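ZmpA Glycopeptidase (PDB 6XSX) is a metalloprotease that probably cleaves glycosylated proteins, represented here by its catalytic M60 peptidase module. Local coordinates at residues E157-L162 with K204-T209; E215-T220 with F236-I241; A353-L358 with T364-F369. All blocks are in the same frame, centred on the assembly; numbering follows the deposited sequence.

Interaction 1 of 3, residues E157-L162 with K204-T209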
loop_
_atom_site.group_PDB
_atom_site.type_symbol
_atom_site.label_atom_id
_atom_site.label_comp_id
_atom_site.label_asym_id
_atom_site.label_seq_id
_atom_site.Cartn_x
_atom_site.Cartn_y
_atom_site.Cartn_z
ATOM N N GLU A 157 -24.273 -20.020 5.079
ATOM C CA GLU A 157 -24.194 -20.279 6.507
ATOM C C GLU A 157 -23.738 -19.036 7.273
ATOM O O GLU A 157 -24.276 -18.727 8.340
ATOM C CB GLU A 157 -23.194 -21.393 6.798
ATOM C CG GLU A 157 -23.808 -22.768 6.835
ATOM C CD GLU A 157 -22.813 -23.816 7.293
ATOM O OE1 GLU A 157 -22.081 -23.545 8.282
ATOM O OE2 GLU A 157 -22.768 -24.894 6.656
ATOM N N VAL A 158 -22.716 -18.352 6.757
ATOM C CA VAL A 158 -22.081 -17.316 7.562
ATOM C C VAL A 158 -23.037 -16.127 7.664
ATOM O O VAL A 158 -23.140 -15.493 8.716
ATOM C CB VAL A 158 -20.682 -16.933 7.036
ATOM C CG1 VAL A 158 -20.153 -15.665 7.686
ATOM C CG2 VAL A 158 -19.688 -18.067 7.226
ATOM N N MET A 159 -23.774 -15.879 6.576
ATOM C CA MET A 159 -24.816 -14.863 6.571
ATOM C C MET A 159 -25.907 -15.200 7.592
ATOM O O MET A 159 -26.411 -14.301 8.268
ATOM C CB MET A 159 -25.406 -14.641 5.172
ATOM C CG MET A 159 -24.403 -14.023 4.202
ATOM S SD MET A 159 -23.814 -12.359 4.674
ATOM C CE MET A 159 -22.569 -12.771 5.895
ATOM N N ASN A 160 -26.227 -16.496 7.726
ATOM C CA ASN A 160 -27.152 -16.963 8.750
ATOM C C ASN A 160 -26.563 -16.718 10.137
ATOM O O ASN A 160 -27.271 -16.249 11.025
ATOM C CB ASN A 160 -27.490 -18.449 8.589
ATOM C CG ASN A 160 -28.502 -18.709 7.493
ATOM O OD1 ASN A 160 -29.216 -17.803 7.059
ATOM N ND2 ASN A 160 -28.564 -19.944 7.033
ATOM N N ASP A 161 -25.272 -17.047 10.308
ATOM C CA ASP A 161 -24.549 -16.779 11.544
ATOM C C ASP A 161 -24.653 -15.298 11.909
ATOM O O ASP A 161 -24.850 -14.961 13.073
ATOM C CB ASP A 161 -23.075 -17.206 11.462
ATOM C CG ASP A 161 -22.876 -18.703 11.266
ATOM O OD1 ASP A 161 -23.768 -19.459 11.671
ATOM O OD2 ASP A 161 -21.834 -19.096 10.691
ATOM N N LEU A 162 -24.507 -14.420 10.910
ATOM C CA LEU A 162 -24.534 -12.985 11.147
ATOM C C LEU A 162 -25.921 -12.548 11.617
ATOM O O LEU A 162 -26.031 -11.760 12.554
ATOM C CB LEU A 162 -24.124 -12.244 9.870
ATOM C CG LEU A 162 -22.717 -11.644 9.857
ATOM C CD1 LEU A 162 -22.513 -10.829 8.600
ATOM C CD2 LEU A 162 -22.477 -10.759 11.070
ATOM N N LYS A 204 -23.567 -8.508 -1.692
ATOM C CA LYS A 204 -22.225 -9.061 -1.718
ATOM C C LYS A 204 -22.092 -10.082 -0.597
ATOM O O LYS A 204 -22.913 -10.099 0.314
ATOM C CB LYS A 204 -21.191 -7.943 -1.580
ATOM C CG LYS A 204 -20.984 -7.121 -2.842
ATOM C CD LYS A 204 -19.996 -6.000 -2.659
ATOM C CE LYS A 204 -19.810 -5.186 -3.923
ATOM N NZ LYS A 204 -19.506 -6.066 -5.076
ATOM N N LEU A 205 -21.059 -10.924 -0.691
ATOM C CA LEU A 205 -20.864 -12.014 0.249
ATOM C C LEU A 205 -19.433 -11.986 0.788
ATOM O O LEU A 205 -18.511 -11.498 0.127
ATOM C CB LEU A 205 -21.202 -13.342 -0.448
ATOM C CG LEU A 205 -22.644 -13.485 -0.952
ATOM C CD1 LEU A 205 -22.742 -14.523 -2.059
ATOM C CD2 LEU A 205 -23.615 -13.829 0.176
ATOM N N PRO A 206 -19.206 -12.478 2.031
ATOM C CA PRO A 206 -17.870 -12.472 2.629
ATOM C C PRO A 206 -16.808 -13.224 1.833
ATOM O O PRO A 206 -15.629 -12.883 1.914
ATOM C CB PRO A 206 -18.040 -13.120 4.014
ATOM C CG PRO A 206 -19.427 -13.738 4.008
ATOM C CD PRO A 206 -20.227 -13.019 2.937
ATOM N N SER A 207 -17.209 -14.257 1.080
ATOM C CA SER A 207 -16.242 -15.012 0.296
ATOM C C SER A 207 -15.470 -14.082 -0.641
ATOM O O SER A 207 -14.290 -14.313 -0.917
ATOM C CB SER A 207 -16.889 -16.136 -0.464
ATOM O OG SER A 207 -17.827 -15.611 -1.391
ATOM N N GLU A 208 -16.143 -13.017 -1.099
ATOM C CA GLU A 208 -15.553 -12.043 -2.005
ATOM C C GLU A 208 -14.602 -11.103 -1.255
ATOM O O GLU A 208 -13.572 -10.684 -1.794
ATOM C CB GLU A 208 -16.656 -11.253 -2.704
ATOM C CG GLU A 208 -16.115 -10.206 -3.657
ATOM C CD GLU A 208 -17.189 -9.415 -4.388
ATOM O OE1 GLU A 208 -18.200 -9.042 -3.746
ATOM O OE2 GLU A 208 -17.011 -9.175 -5.601
ATOM N N THR A 209 -14.961 -10.768 -0.013
ATOM C CA THR A 209 -14.085 -9.973 0.833
ATOM C C THR A 209 -12.741 -10.678 0.965
ATOM O O THR A 209 -11.697 -10.041 0.883
ATOM C CB THR A 209 -14.676 -9.740 2.233
ATOM O OG1 THR A 209 -15.868 -8.980 2.050
ATOM C CG2 THR A 209 -13.725 -8.977 3.133
#
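The puckered ring of Pro-206 is the nearest thing to a flat group here, since no planar group meets across this contact; Met-159 touches its CG and CD atoms and Val-158 its CG. The remaining neighbours of the ring include Tyr-148, Phe-179 and Tyr-199, so the proline sits among aromatic side chains. This is a helix-to-helix contact on the mixed sheet of the M60 peptidase domain: the helix of residues 155-171 packs against the beginning of the helix of residues 206-224, over strands 143-149 and 179-182. The backbones keep their distance, with 8.1 Å between the CA atoms of Val-158 and Pro-206, and the interval is bridged by side chains.

Met-159 carries most of the bridge. Its CG leaves beside the backbone N (chi1 -67°), and further bends at chi2 and chi3 curl the thioether round so that sulfur and methyl both face the proline. Met-159 SD comes within 4.0 Å of Pro-206 CD. Val-158 adds a looser touch at the CG corner, its CG1 standing 4.2 Å from Pro-206 CG. Leu-205 completes the set from the partly open flank; its side chain starts off to one side, but the CD2 branch swings in and lies aslant the methionine, 4.1 Å from Met-159 CG.

Polar groups stand around this apolar bridge. Asp-155 OD2, at the start of the first helix, is hydrogen-bonded to Ser-207 OG, tying the two helix beginnings together. Within 204-209, pointing away from the first helix, Lys-204 NZ forms a salt bridge with Glu-208 OE1 at 3.5 Å. Across the interface itself the closest approach is purely apolar: the Met-159 methyl CE rests 3.8 Å from Pro-206 CD and equally near its CG.

Interaction 2 of 3, residues E215-T220 with F236-I241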
loop_
_atom_site.group_PDB
_atom_site.type_symbol
_atom_site.label_atom_id
_atom_site.label_comp_id
_atom_site.label_asym_id
_atom_site.label_seq_id
_atom_site.Cartn_x
_atom_site.Cartn_y
_atom_site.Cartn_z
ATOM N N GLU A 215 -5.942 -11.085 -3.230
ATOM C CA GLU A 215 -5.469 -10.495 -4.472
ATOM C C GLU A 215 -4.634 -9.249 -4.169
ATOM O O GLU A 215 -3.676 -8.979 -4.885
ATOM C CB GLU A 215 -6.634 -10.150 -5.408
ATOM C CG GLU A 215 -7.256 -11.353 -6.107
ATOM C CD GLU A 215 -6.337 -12.148 -7.029
ATOM O OE1 GLU A 215 -5.252 -11.641 -7.379
ATOM O OE2 GLU A 215 -6.705 -13.277 -7.402
ATOM N N VAL A 216 -5.017 -8.481 -3.136
ATOM C CA VAL A 216 -4.285 -7.265 -2.804
ATOM C C VAL A 216 -2.876 -7.626 -2.327
ATOM O O VAL A 216 -1.907 -7.004 -2.767
ATOM C CB VAL A 216 -5.035 -6.381 -1.787
ATOM C CG1 VAL A 216 -4.159 -5.276 -1.219
ATOM C CG2 VAL A 216 -6.299 -5.785 -2.384
ATOM N N ILE A 217 -2.765 -8.642 -1.452
ATOM C CA ILE A 217 -1.474 -9.039 -0.898
ATOM C C ILE A 217 -0.583 -9.613 -2.004
ATOM O O ILE A 217 0.611 -9.312 -2.060
ATOM C CB ILE A 217 -1.631 -10.016 0.292
ATOM C CG1 ILE A 217 -2.387 -9.380 1.463
ATOM C CG2 ILE A 217 -0.273 -10.568 0.727
ATOM C CD1 ILE A 217 -1.654 -8.224 2.107
ATOM N N LYS A 218 -1.174 -10.430 -2.885
ATOM C CA LYS A 218 -0.465 -10.985 -4.031
ATOM C C LYS A 218 0.134 -9.853 -4.871
ATOM O O LYS A 218 1.338 -9.815 -5.101
ATOM C CB LYS A 218 -1.402 -11.874 -4.856
ATOM C CG LYS A 218 -0.713 -12.838 -5.814
ATOM C CD LYS A 218 -1.680 -13.818 -6.452
ATOM C CE LYS A 218 -1.162 -14.401 -7.751
ATOM N NZ LYS A 218 -2.276 -14.614 -8.708
ATOM N N GLU A 219 -0.716 -8.923 -5.316
ATOM C CA GLU A 219 -0.287 -7.821 -6.165
ATOM C C GLU A 219 0.786 -7.000 -5.440
ATOM O O GLU A 219 1.805 -6.661 -6.037
ATOM C CB GLU A 219 -1.502 -7.008 -6.635
ATOM C CG GLU A 219 -1.186 -5.853 -7.574
ATOM C CD GLU A 219 -0.331 -6.203 -8.783
ATOM O OE1 GLU A 219 -0.422 -7.348 -9.263
ATOM O OE2 GLU A 219 0.435 -5.336 -9.236
ATOM N N THR A 220 0.584 -6.748 -4.139
ATOM C CA THR A 220 1.516 -5.951 -3.355
ATOM C C THR A 220 2.878 -6.633 -3.293
ATOM O O THR A 220 3.916 -5.985 -3.437
ATOM C CB THR A 220 1.024 -5.674 -1.927
ATOM O OG1 THR A 220 -0.094 -4.792 -2.012
ATOM C CG2 THR A 220 2.090 -5.037 -1.058
ATOM N N PHE A 236 6.260 -15.623 3.601
ATOM C CA PHE A 236 6.458 -16.252 4.904
ATOM C C PHE A 236 5.097 -16.355 5.595
ATOM O O PHE A 236 4.092 -15.914 5.034
ATOM C CB PHE A 236 7.507 -15.487 5.719
ATOM C CG PHE A 236 7.108 -14.083 6.106
ATOM C CD1 PHE A 236 7.131 -13.055 5.177
ATOM C CD2 PHE A 236 6.695 -13.791 7.402
ATOM C CE1 PHE A 236 6.776 -11.764 5.542
ATOM C CE2 PHE A 236 6.334 -12.503 7.764
ATOM C CZ PHE A 236 6.374 -11.488 6.831
ATOM N N ASN A 237 5.052 -16.955 6.795
ATOM C CA ASN A 237 3.774 -17.109 7.485
ATOM C C ASN A 237 3.425 -15.807 8.199
ATOM O O ASN A 237 4.133 -15.410 9.119
ATOM C CB ASN A 237 3.764 -18.277 8.475
ATOM C CG ASN A 237 3.902 -19.629 7.810
ATOM O OD1 ASN A 237 3.369 -19.851 6.727
ATOM N ND2 ASN A 237 4.611 -20.542 8.458
ATOM N N PHE A 238 2.337 -15.160 7.756
ATOM C CA PHE A 238 1.805 -13.974 8.406
ATOM C C PHE A 238 0.311 -13.845 8.117
ATOM O O PHE A 238 -0.229 -14.514 7.239
ATOM C CB PHE A 238 2.567 -12.721 7.960
ATOM C CG PHE A 238 2.377 -12.343 6.510
ATOM C CD1 PHE A 238 1.282 -11.592 6.107
ATOM C CD2 PHE A 238 3.326 -12.689 5.557
ATOM C CE1 PHE A 238 1.122 -11.219 4.779
ATOM C CE2 PHE A 238 3.175 -12.315 4.232
ATOM C CZ PHE A 238 2.067 -11.583 3.844
ATOM N N ARG A 239 -0.363 -12.973 8.869
ATOM C CA ARG A 239 -1.719 -12.601 8.504
ATOM C C ARG A 239 -1.841 -11.084 8.604
ATOM O O ARG A 239 -1.796 -10.530 9.699
ATOM C CB ARG A 239 -2.773 -13.334 9.343
ATOM C CG ARG A 239 -4.200 -13.113 8.855
ATOM C CD ARG A 239 -5.264 -13.788 9.714
ATOM N NE ARG A 239 -5.218 -15.248 9.635
ATOM C CZ ARG A 239 -5.724 -15.961 8.633
ATOM N NH1 ARG A 239 -6.309 -15.351 7.618
ATOM N NH2 ARG A 239 -5.644 -17.279 8.644
ATOM N N TYR A 240 -1.955 -10.425 7.441
ATOM C CA TYR A 240 -2.100 -8.978 7.425
ATOM C C TYR A 240 -3.475 -8.660 7.995
ATOM O O TYR A 240 -4.437 -9.381 7.710
ATOM C CB TYR A 240 -1.962 -8.416 6.005
ATOM C CG TYR A 240 -1.848 -6.910 5.978
ATOM C CD1 TYR A 240 -0.608 -6.280 5.968
ATOM C CD2 TYR A 240 -2.977 -6.114 6.034
ATOM C CE1 TYR A 240 -0.506 -4.895 5.978
ATOM C CE2 TYR A 240 -2.893 -4.733 6.053
ATOM C CZ TYR A 240 -1.653 -4.120 6.017
ATOM O OH TYR A 240 -1.579 -2.757 6.037
ATOM N N ILE A 241 -3.557 -7.578 8.780
ATOM C CA ILE A 241 -4.774 -7.237 9.506
ATOM C C ILE A 241 -5.211 -5.816 9.154
ATOM O O ILE A 241 -4.430 -4.873 9.300
ATOM C CB ILE A 241 -4.554 -7.367 11.030
ATOM C CG1 ILE A 241 -4.127 -8.786 11.421
ATOM C CG2 ILE A 241 -5.796 -6.909 11.800
ATOM C CD1 ILE A 241 -3.271 -8.845 12.670
#
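Ile-217 shows how one branched side chain can serve two aromatic neighbours at once. More of its surface is buried here than that of any other residue in the contact, and its two branches divide the work. Ile-217 CG2, anti to the backbone N, meets Phe-238 at the ring edge, close to the ring plane, 4.0 Å from CZ. The longer branch is folded back (chi2 -65°) and presents Ile-217 CD1 to the root of Tyr-240, 3.9 Å from CB, slanting onto the ring beyond.

The contact thus lays the helix of residues 206-224 against the beginning of strand 240-244, an inner strand of the mixed sheet in the M60 domain. Helix 277-286, which carries an HExxH sequence consistent with the zinc-binding helix of a metalloprotease, lies next to both: its Met-283 touches Val-216, Thr-220 and Tyr-240.

Phe-238 is wedged from several sides. Phe-238 CD2 stands 3.4 Å above the centre of the Phe-236 ring, Tyr-240 N lies in the plane at the Phe-238 ring edge, and Phe-45 meets that ring edge-to-face. Tyr-240 reaches onward past the isoleucine, and its OH is hydrogen-bonded to Thr-260 OG1 and Asn-286 ND2.

Interaction 3 of 3, residues A353-L358 with T364-F369. With EDO (1,2-ethanediol), chain G.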
loop_
_atom_site.group_PDB
_atom_site.type_symbol
_atom_site.label_atom_id
_atom_site.label_comp_id
_atom_site.label_asym_id
_atom_site.label_seq_id
_atom_site.Cartn_x
_atom_site.Cartn_y
_atom_site.Cartn_z
ATOM N N ALA A 353 8.185 11.691 -6.852
ATOM C CA ALA A 353 7.921 11.928 -8.269
ATOM C C ALA A 353 8.969 11.278 -9.182
ATOM O O ALA A 353 8.599 10.563 -10.115
ATOM C CB ALA A 353 7.768 13.405 -8.556
ATOM N N PRO A 354 10.291 11.502 -8.981
ATOM C CA PRO A 354 11.303 10.935 -9.877
ATOM C C PRO A 354 11.282 9.408 -9.983
ATOM O O PRO A 354 11.625 8.846 -11.027
ATOM C CB PRO A 354 12.638 11.410 -9.267
ATOM C CG PRO A 354 12.291 11.762 -7.829
ATOM C CD PRO A 354 10.890 12.328 -7.918
ATOM N N LEU A 355 10.902 8.758 -8.878
ATOM C CA LEU A 355 10.853 7.306 -8.790
ATOM C C LEU A 355 9.588 6.807 -9.483
ATOM O O LEU A 355 9.618 5.801 -10.187
ATOM C CB LEU A 355 10.879 6.882 -7.315
ATOM C CG LEU A 355 12.191 7.173 -6.577
ATOM C CD1 LEU A 355 12.045 6.935 -5.080
ATOM C CD2 LEU A 355 13.337 6.346 -7.131
ATOM N N TRP A 356 8.479 7.518 -9.267
ATOM C CA TRP A 356 7.221 7.185 -9.914
ATOM C C TRP A 356 7.368 7.256 -11.438
ATOM O O TRP A 356 6.872 6.387 -12.159
ATOM C CB TRP A 356 6.096 8.088 -9.391
ATOM C CG TRP A 356 4.765 7.804 -10.022
ATOM C CD1 TRP A 356 3.984 8.675 -10.724
ATOM C CD2 TRP A 356 4.073 6.543 -10.037
ATOM N NE1 TRP A 356 2.838 8.053 -11.141
ATOM C CE2 TRP A 356 2.873 6.740 -10.754
ATOM C CE3 TRP A 356 4.340 5.269 -9.513
ATOM C CZ2 TRP A 356 1.950 5.713 -10.958
ATOM C CZ3 TRP A 356 3.428 4.251 -9.722
ATOM C CH2 TRP A 356 2.248 4.473 -10.434
ATOM N N GLN A 357 8.059 8.297 -11.919
ATOM C CA GLN A 357 8.304 8.492 -13.342
ATOM C C GLN A 357 9.049 7.300 -13.941
ATOM O O GLN A 357 8.709 6.850 -15.034
ATOM C CB GLN A 357 9.107 9.770 -13.589
ATOM C CG GLN A 357 8.324 11.041 -13.316
ATOM C CD GLN A 357 9.099 12.273 -13.706
ATOM O OE1 GLN A 357 10.271 12.420 -13.371
ATOM N NE2 GLN A 357 8.439 13.175 -14.421
ATOM N N LEU A 358 10.086 6.819 -13.240
ATOM C CA LEU A 358 10.846 5.664 -13.701
ATOM C C LEU A 358 9.947 4.431 -13.763
ATOM O O LEU A 358 10.142 3.586 -14.630
ATOM C CB LEU A 358 12.061 5.422 -12.796
ATOM C CG LEU A 358 13.109 6.540 -12.781
ATOM C CD1 LEU A 358 14.211 6.264 -11.760
ATOM C CD2 LEU A 358 13.706 6.774 -14.165
ATOM N N THR A 364 8.859 -2.679 -14.471
ATOM C CA THR A 364 9.737 -3.611 -13.764
ATOM C C THR A 364 10.667 -2.888 -12.785
ATOM O O THR A 364 11.437 -3.535 -12.079
ATOM C CB THR A 364 10.588 -4.488 -14.701
ATOM O OG1 THR A 364 11.568 -3.692 -15.372
ATOM C CG2 THR A 364 9.772 -5.299 -15.690
ATOM N N PHE A 365 10.614 -1.553 -12.749
ATOM C CA PHE A 365 11.576 -0.790 -11.962
ATOM C C PHE A 365 11.414 -1.073 -10.465
ATOM O O PHE A 365 12.380 -1.442 -9.796
ATOM C CB PHE A 365 11.488 0.712 -12.253
ATOM C CG PHE A 365 12.208 1.593 -11.257
ATOM C CD1 PHE A 365 13.583 1.502 -11.084
ATOM C CD2 PHE A 365 11.515 2.513 -10.486
ATOM C CE1 PHE A 365 14.241 2.310 -10.166
ATOM C CE2 PHE A 365 12.173 3.317 -9.564
ATOM C CZ PHE A 365 13.535 3.210 -9.401
ATOM N N TRP A 366 10.206 -0.859 -9.932
ATOM C CA TRP A 366 10.042 -0.799 -8.485
ATOM C C TRP A 366 10.432 -2.118 -7.804
ATOM O O TRP A 366 11.228 -2.110 -6.867
ATOM C CB TRP A 366 8.648 -0.301 -8.071
ATOM C CG TRP A 366 8.610 0.062 -6.618
ATOM C CD1 TRP A 366 7.891 -0.541 -5.626
ATOM C CD2 TRP A 366 9.392 1.092 -5.980
ATOM N NE1 TRP A 366 8.152 0.057 -4.420
ATOM C CE2 TRP A 366 9.082 1.049 -4.604
ATOM C CE3 TRP A 366 10.312 2.047 -6.439
ATOM C CZ2 TRP A 366 9.655 1.938 -3.689
ATOM C CZ3 TRP A 366 10.890 2.911 -5.531
ATOM C CH2 TRP A 366 10.563 2.856 -4.173
ATOM N N PRO A 367 9.913 -3.295 -8.232
ATOM C CA PRO A 367 10.281 -4.565 -7.599
ATOM C C PRO A 367 11.801 -4.748 -7.513
ATOM O O PRO A 367 12.329 -5.130 -6.463
ATOM C CB PRO A 367 9.589 -5.637 -8.459
ATOM C CG PRO A 367 9.138 -4.909 -9.719
ATOM C CD PRO A 367 8.928 -3.470 -9.311
ATOM N N ARG A 368 12.501 -4.392 -8.599
ATOM C CA ARG A 368 13.948 -4.536 -8.672
ATOM C C ARG A 368 14.627 -3.527 -7.745
ATOM O O ARG A 368 15.599 -3.870 -7.077
ATOM C CB ARG A 368 14.432 -4.444 -10.121
ATOM C CG ARG A 368 13.861 -5.525 -11.038
ATOM C CD ARG A 368 14.363 -5.386 -12.471
ATOM N NE ARG A 368 15.822 -5.490 -12.449
ATOM C CZ ARG A 368 16.673 -4.972 -13.336
ATOM N NH1 ARG A 368 16.238 -4.275 -14.373
ATOM N NH2 ARG A 368 17.970 -5.146 -13.167
ATOM N N PHE A 369 14.109 -2.288 -7.706
ATOM C CA PHE A 369 14.635 -1.273 -6.802
ATOM C C PHE A 369 14.493 -1.735 -5.346
ATOM O O PHE A 369 15.472 -1.707 -4.588
ATOM C CB PHE A 369 13.981 0.081 -7.091
ATOM C CG PHE A 369 14.515 1.276 -6.339
ATOM C CD1 PHE A 369 15.581 2.011 -6.831
ATOM C CD2 PHE A 369 13.908 1.708 -5.167
ATOM C CE1 PHE A 369 16.046 3.133 -6.163
ATOM C CE2 PHE A 369 14.376 2.828 -4.494
ATOM C CZ PHE A 369 15.442 3.539 -4.997
HETATM C C1 EDO G . 13.970 -1.401 -14.925
HETATM O O1 EDO G . 13.953 -2.733 -14.441
HETATM C C2 EDO G . 14.907 -1.223 -16.065
HETATM O O2 EDO G . 14.899 -2.330 -16.940
#
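Helix 353-358 and helix 365-369 approach to 10.5 Å between their axes, with an angle of 118° between their N-to-C directions, and their backbones come nearest where the CA atoms of Leu-358 and Phe-365 are 6.7 Å apart. Phe-365 fills that corner. Leu-358 CB sits over one face of the Phe-365 ring, a CH-pi contact 4.0 Å from the centroid and 20° off the ring normal, while Phe-369 CB, one turn farther on, stands over the opposite face, toward its rim. The ring is therefore clamped between the facing helix and its own. Having CG anti to the backbone N (chi1 166°) sends it across to the first helix.

These are consecutive helices of the M60 domain, 347-361 and 365-375, folded against each other through a very short connection. Their apolar interface is extended by helix 383-398, whose Phe-398 ring meets that of Phe-365.

Leu-355 works at the other end of the phenylalanine. Leu-355 CD2 lies in the ring plane, 3.9 Å from Phe-365 CZ, and the same methyl covers a face of Phe-369, 4.1 Å from CZ. The second methyl, Leu-355 CD1, leans obliquely on Trp-366, 4.2 Å from CZ3.

At the helix start, a 1,2-ethanediol molecule, probably from the crystallisation liquor, joins Thr-364 to Arg-368. Its O1 donates to Thr-364 OG1 at 2.7 Å and accepts a bent bond from Arg-368 NH1. Asp-362 bonds both to the diol and to Thr-364 OG1.

Overall arrangement
The three contacts follow one another along the chain, each closing before the next opens, and all belong to the M60 peptidase module. Interactions 1 and 2 share helix 206-224: its beginning is held against helix 155-171, and its later turns against strand 240-244, with centres 21 Å apart. The centres of interactions 2 and 3 are again 21 Å apart, their nearest atoms about 7 Å. Interactions 1 and 3, with centres 39 Å apart, lie on opposite sides of the chain's centre. The series thus runs from the mixed sheet with its packed helices to the all-helical part, passing interaction 2 beside the HExxH helix, where the active site probably lies.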